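Local coordinates for protein putative dihydrodipicolinate synthase (PDB 2PCQ) that belongs to the dihydrodipicolinate synthetase family of TIM-barrel proteins, its own function within that class of enzyme being only putatively assigned, at residues I6-F10 with L241-L245; A27-L31 with R60-P64. The contacts are given in a common frame with arbitrary orientation. Residue numbers count along the deposited sequence, not the author numbering.

Interaction 1: residues I6-F10 with L241-L245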
loop_
_atom_site.group_PDB
_atom_site.type_symbol
_atom_site.label_atom_id
_atom_site.label_comp_id
_atom_site.label_asym_id
_atom_site.label_seq_id
_atom_site.Cartn_x
_atom_site.Cartn_y
_atom_site.Cartn_z
ATOM N N ILE A 6 11.008 14.166 -23.723
ATOM C CA ILE A 6 12.288 13.716 -24.250
ATOM C C ILE A 6 13.308 13.360 -23.176
ATOM O O ILE A 6 13.437 14.045 -22.161
ATOM C CB ILE A 6 12.923 14.753 -25.213
ATOM C CG1 ILE A 6 13.304 16.027 -24.461
ATOM C CG2 ILE A 6 11.950 15.072 -26.344
ATOM C CD1 ILE A 6 14.147 16.978 -25.292
ATOM N N PRO A 7 14.038 12.257 -23.383
ATOM C CA PRO A 7 15.041 11.857 -22.399
ATOM C C PRO A 7 16.240 12.789 -22.466
ATOM O O PRO A 7 16.409 13.520 -23.442
ATOM C CB PRO A 7 15.383 10.428 -22.818
ATOM C CG PRO A 7 15.201 10.463 -24.298
ATOM C CD PRO A 7 13.920 11.255 -24.458
ATOM N N THR A 8 17.049 12.788 -21.410
ATOM C CA THR A 8 18.249 13.611 -21.365
ATOM C C THR A 8 19.419 12.647 -21.524
ATOM O O THR A 8 19.665 11.804 -20.662
ATOM C CB THR A 8 18.371 14.360 -20.030
ATOM O OG1 THR A 8 17.235 15.218 -19.866
ATOM C CG2 THR A 8 19.643 15.204 -20.009
ATOM N N PRO A 9 20.148 12.752 -22.645
ATOM C CA PRO A 9 21.296 11.896 -22.958
ATOM C C PRO A 9 22.524 12.020 -22.066
ATOM O O PRO A 9 22.945 13.118 -21.722
ATOM C CB PRO A 9 21.630 12.272 -24.405
ATOM C CG PRO A 9 20.343 12.834 -24.941
ATOM C CD PRO A 9 19.845 13.644 -23.777
ATOM N N PHE A 10 23.080 10.865 -21.705
ATOM C CA PHE A 10 24.307 10.758 -20.916
ATOM C C PHE A 10 25.109 9.717 -21.699
ATOM O O PHE A 10 24.515 8.850 -22.340
ATOM C CB PHE A 10 24.044 10.178 -19.516
ATOM C CG PHE A 10 23.225 11.062 -18.617
ATOM C CD1 PHE A 10 23.780 12.200 -18.040
ATOM C CD2 PHE A 10 21.892 10.750 -18.345
ATOM C CE1 PHE A 10 23.020 13.019 -17.202
ATOM C CE2 PHE A 10 21.124 11.557 -17.512
ATOM C CZ PHE A 10 21.688 12.697 -16.938
ATOM N N LEU A 241 13.129 3.129 -22.849
ATOM C CA LEU A 241 12.896 4.263 -23.740
ATOM C C LEU A 241 14.169 4.653 -24.485
ATOM O O LEU A 241 14.159 4.824 -25.703
ATOM C CB LEU A 241 12.388 5.471 -22.943
ATOM C CG LEU A 241 12.241 6.776 -23.732
ATOM C CD1 LEU A 241 11.272 6.561 -24.889
ATOM C CD2 LEU A 241 11.754 7.892 -22.812
ATOM N N LYS A 242 15.267 4.797 -23.751
ATOM C CA LYS A 242 16.528 5.177 -24.369
ATOM C C LYS A 242 17.067 4.100 -25.302
ATOM O O LYS A 242 17.576 4.408 -26.379
ATOM C CB LYS A 242 17.562 5.524 -23.295
ATOM C CG LYS A 242 17.326 6.891 -22.658
ATOM C CD LYS A 242 18.486 7.304 -21.761
ATOM C CE LYS A 242 18.386 8.773 -21.394
ATOM N NZ LYS A 242 19.541 9.222 -20.569
ATOM N N GLN A 243 16.952 2.839 -24.899
ATOM C CA GLN A 243 17.435 1.754 -25.739
ATOM C C GLN A 243 16.652 1.714 -27.052
ATOM O O GLN A 243 17.214 1.433 -28.111
ATOM C CB GLN A 243 17.319 0.414 -25.009
ATOM C CG GLN A 243 17.735 -0.782 -25.863
ATOM C CD GLN A 243 17.899 -2.051 -25.052
ATOM O OE1 GLN A 243 17.200 -2.263 -24.059
ATOM N NE2 GLN A 243 18.817 -2.912 -25.480
ATOM N N ALA A 244 15.358 2.010 -26.980
ATOM C CA ALA A 244 14.505 2.017 -28.166
ATOM C C ALA A 244 14.919 3.153 -29.096
ATOM O O ALA A 244 15.027 2.971 -30.310
ATOM C CB ALA A 244 13.046 2.182 -27.763
ATOM N N LEU A 245 15.147 4.331 -28.530
ATOM C CA LEU A 245 15.554 5.465 -29.341
ATOM C C LEU A 245 16.913 5.201 -29.983
ATOM O O LEU A 245 17.108 5.515 -31.155
ATOM C CB LEU A 245 15.591 6.742 -28.498
ATOM C CG LEU A 245 14.204 7.295 -28.156
ATOM C CD1 LEU A 245 14.314 8.348 -27.066
ATOM C CD2 LEU A 245 13.567 7.880 -29.410
#
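This is a buried contact of a TIM barrel, in which the loop that leaves the first barrel strand, 2-6, packs against the long helix 216-247 that comes after the eighth. Residues 6-10 continue from the C-terminal end of strand 2-6 towards helix 18-28, whereas Leu241-Leu245 form one turn of the helix, closed by the bond from Leu245 N to Leu241 O (3.0 Å). The apolar half of the contact centres on Pro7. Its CA-to-CB bond points toward the helix, and its compact ring meets the two leucines that a helical spacing of four places on the same face: Pro7 CG lies 3.6 Å from Leu245 CD1, and Pro7 CD 4.3 Å from Leu241 CD2. Proline suits the spot, since it offers an apolar surface and has no N-H group to satisfy in a buried place; helix 18-28 also packs on the loop, with Leu24 touching Pro7 and Phe21 touching Thr8. The polar half belongs to Lys242. Its CA-to-CB bond points sideways, but the extended chain crosses from the helix to the loop, passing Pro7 with CE 3.7 Å from Pro7 CB, and carries the ammonium group to NZ 3.6 Å from Phe10 CD2. A buried charge needs several partners, and this one also forms a salt bridge with Glu43 and a hydrogen bond to Tyr254 O. Thr8 has its CA-to-CB bond pointing away from the helix, and its OG1 is hydrogen-bonded to Gly42 O, while its carbonyl serves the lysine: Lys242 NZ donates to Thr8 O at 2.6 Å.

Interaction 2: residues A27-L31 with R60-P64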
loop_
_atom_site.group_PDB
_atom_site.type_symbol
_atom_site.label_atom_id
_atom_site.label_comp_id
_atom_site.label_asym_id
_atom_site.label_seq_id
_atom_site.Cartn_x
_atom_site.Cartn_y
_atom_site.Cartn_z
ATOM N N ALA A 27 15.300 16.289 -33.727
ATOM C CA ALA A 27 14.813 15.154 -34.503
ATOM C C ALA A 27 13.375 14.781 -34.165
ATOM O O ALA A 27 12.689 14.151 -34.966
ATOM C CB ALA A 27 15.715 13.953 -34.285
ATOM N N LEU A 28 12.914 15.172 -32.983
ATOM C CA LEU A 28 11.561 14.831 -32.568
ATOM C C LEU A 28 10.542 15.959 -32.660
ATOM O O LEU A 28 9.388 15.727 -33.018
ATOM C CB LEU A 28 11.583 14.292 -31.129
ATOM C CG LEU A 28 12.329 12.972 -30.915
ATOM C CD1 LEU A 28 12.500 12.689 -29.427
ATOM C CD2 LEU A 28 11.558 11.854 -31.591
ATOM N N GLU A 29 10.967 17.174 -32.334
ATOM C CA GLU A 29 10.071 18.328 -32.332
ATOM C C GLU A 29 9.179 18.517 -33.562
ATOM O O GLU A 29 8.011 18.887 -33.426
ATOM C CB GLU A 29 10.870 19.613 -32.071
ATOM C CG GLU A 29 9.991 20.842 -31.863
ATOM C CD GLU A 29 10.774 22.065 -31.426
ATOM O OE1 GLU A 29 11.726 22.450 -32.137
ATOM O OE2 GLU A 29 10.433 22.644 -30.372
ATOM N N PRO A 30 9.706 18.274 -34.774
ATOM C CA PRO A 30 8.880 18.446 -35.978
ATOM C C PRO A 30 7.673 17.510 -36.033
ATOM O O PRO A 30 6.649 17.826 -36.645
ATOM C CB PRO A 30 9.862 18.163 -37.113
ATOM C CG PRO A 30 11.169 18.627 -36.541
ATOM C CD PRO A 30 11.116 18.051 -35.143
ATOM N N LEU A 31 7.804 16.360 -35.386
ATOM C CA LEU A 31 6.753 15.350 -35.379
ATOM C C LEU A 31 5.675 15.546 -34.322
ATOM O O LEU A 31 4.665 14.838 -34.331
ATOM C CB LEU A 31 7.390 13.972 -35.194
ATOM C CG LEU A 31 8.340 13.521 -36.307
ATOM C CD1 LEU A 31 9.203 12.365 -35.832
ATOM C CD2 LEU A 31 7.519 13.121 -37.525
ATOM N N ARG A 60 17.303 24.502 -28.279
ATOM C CA ARG A 60 16.746 25.630 -29.013
ATOM C C ARG A 60 15.435 25.192 -29.661
ATOM O O ARG A 60 15.341 25.074 -30.881
ATOM C CB ARG A 60 17.737 26.105 -30.082
ATOM C CG ARG A 60 18.962 26.822 -29.519
ATOM C CD ARG A 60 18.592 28.193 -28.963
ATOM N NE ARG A 60 19.747 28.907 -28.422
ATOM C CZ ARG A 60 20.289 28.678 -27.228
ATOM N NH1 ARG A 60 19.782 27.750 -26.427
ATOM N NH2 ARG A 60 21.341 29.383 -26.832
ATOM N N PRO A 61 14.403 24.938 -28.843
ATOM C CA PRO A 61 13.099 24.507 -29.356
ATOM C C PRO A 61 12.505 25.557 -30.287
ATOM O O PRO A 61 12.644 26.748 -30.035
ATOM C CB PRO A 61 12.262 24.342 -28.085
ATOM C CG PRO A 61 13.286 24.069 -27.019
ATOM C CD PRO A 61 14.380 25.038 -27.373
ATOM N N ARG A 62 11.850 25.115 -31.358
ATOM C CA ARG A 62 11.226 26.035 -32.308
ATOM C C ARG A 62 9.735 26.140 -32.001
ATOM O O ARG A 62 9.051 27.054 -32.468
ATOM C CB ARG A 62 11.406 25.544 -33.751
ATOM C CG ARG A 62 12.842 25.223 -34.144
ATOM C CD ARG A 62 12.994 25.029 -35.656
ATOM N NE ARG A 62 12.906 26.296 -36.384
ATOM C CZ ARG A 62 11.771 26.870 -36.770
ATOM N NH1 ARG A 62 10.604 26.293 -36.514
ATOM N NH2 ARG A 62 11.801 28.039 -37.397
ATOM N N LYS A 63 9.233 25.193 -31.214
ATOM C CA LYS A 63 7.822 25.178 -30.846
ATOM C C LYS A 63 7.678 25.422 -29.346
ATOM O O LYS A 63 8.612 25.179 -28.586
ATOM C CB LYS A 63 7.198 23.828 -31.221
ATOM C CG LYS A 63 7.312 23.496 -32.699
ATOM C CD LYS A 63 6.636 22.178 -33.047
ATOM C CE LYS A 63 6.804 21.861 -34.528
ATOM N NZ LYS A 63 6.131 20.593 -34.922
ATOM N N PRO A 64 6.512 25.925 -28.903
ATOM C CA PRO A 64 6.307 26.176 -27.470
ATOM C C PRO A 64 6.613 24.900 -26.690
ATOM O O PRO A 64 6.103 23.831 -27.018
ATOM C CB PRO A 64 4.831 26.559 -27.393
ATOM C CG PRO A 64 4.602 27.250 -28.712
ATOM C CD PRO A 64 5.336 26.348 -29.688
HETATM O O HOH W 1 8.801 22.425 -28.256
HETATM O O HOH W 2 6.279 20.841 -37.680
#
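Glu29 and Lys63 bury most of the surface here, and each reaches across to the backbone of the other's segment. Near the surface of the TIM barrel they join the C-terminal part of helix 18-28 and its 3-10 continuation, 29-31, to the loop between helix 49-57 and strand 66-69. Glu29 is the buried member. Its CA-to-CB bond points toward residues 60-64, and its extended side chain presents the carboxylate to two successive amides, with Arg62 N donating to Glu29 OE1 at 2.8 Å and Lys63 N to Glu29 OE2 at 2.9 Å. Glutamate suits this place because its two oxygens can accept from both N-H groups at once, fixing the course of a loop that has no regular secondary structure. Pro61, which has no N-H to offer, instead brings its ring against the carboxylate, CB lying 3.4 Å from Glu29 OE2. Water 1 sits between the segments, 2.7 Å from Glu29 OE2 and 2.8 Å from Lys63 O. Lys63 returns the reach. Its side chain, extended beyond CB, brings the ammonium group to the main-chain carbonyls of the 3-10 segment. Lys63 NZ donates to Glu29 O at 2.9 Å and, weakly, to Pro30 O at 3.3 Å, and it also bonds to Val32 O. A lysine is long enough to span the gap and has several protons to share. Water 2 completes the cluster, accepting from Lys63 NZ at 2.8 Å and donating to Pro30 O at 3.2 Å.

Both contacts involve helix 18-28 or the chain next to it: interaction 1 uses the loop before it, interaction 2 its C-terminal part and the 3-10 segment that follows. Their centres lie 16 Å apart, yet they touch through Ile6 CG2 and Leu28 CD1, 3.9 Å from each other. Along the chain the second is nested within the first, which brings a loop near the start of the chain together with helix 216-247, while 27-31 and 60-64 join near neighbours. The buried contact mixes apolar packing with a single direct lysine-to-carbonyl hydrogen bond; the surface one relies on polar links and waters. In each, a lysine donates to main-chain oxygen, but a glutamate-to-amide pairing occurs only in interaction 2.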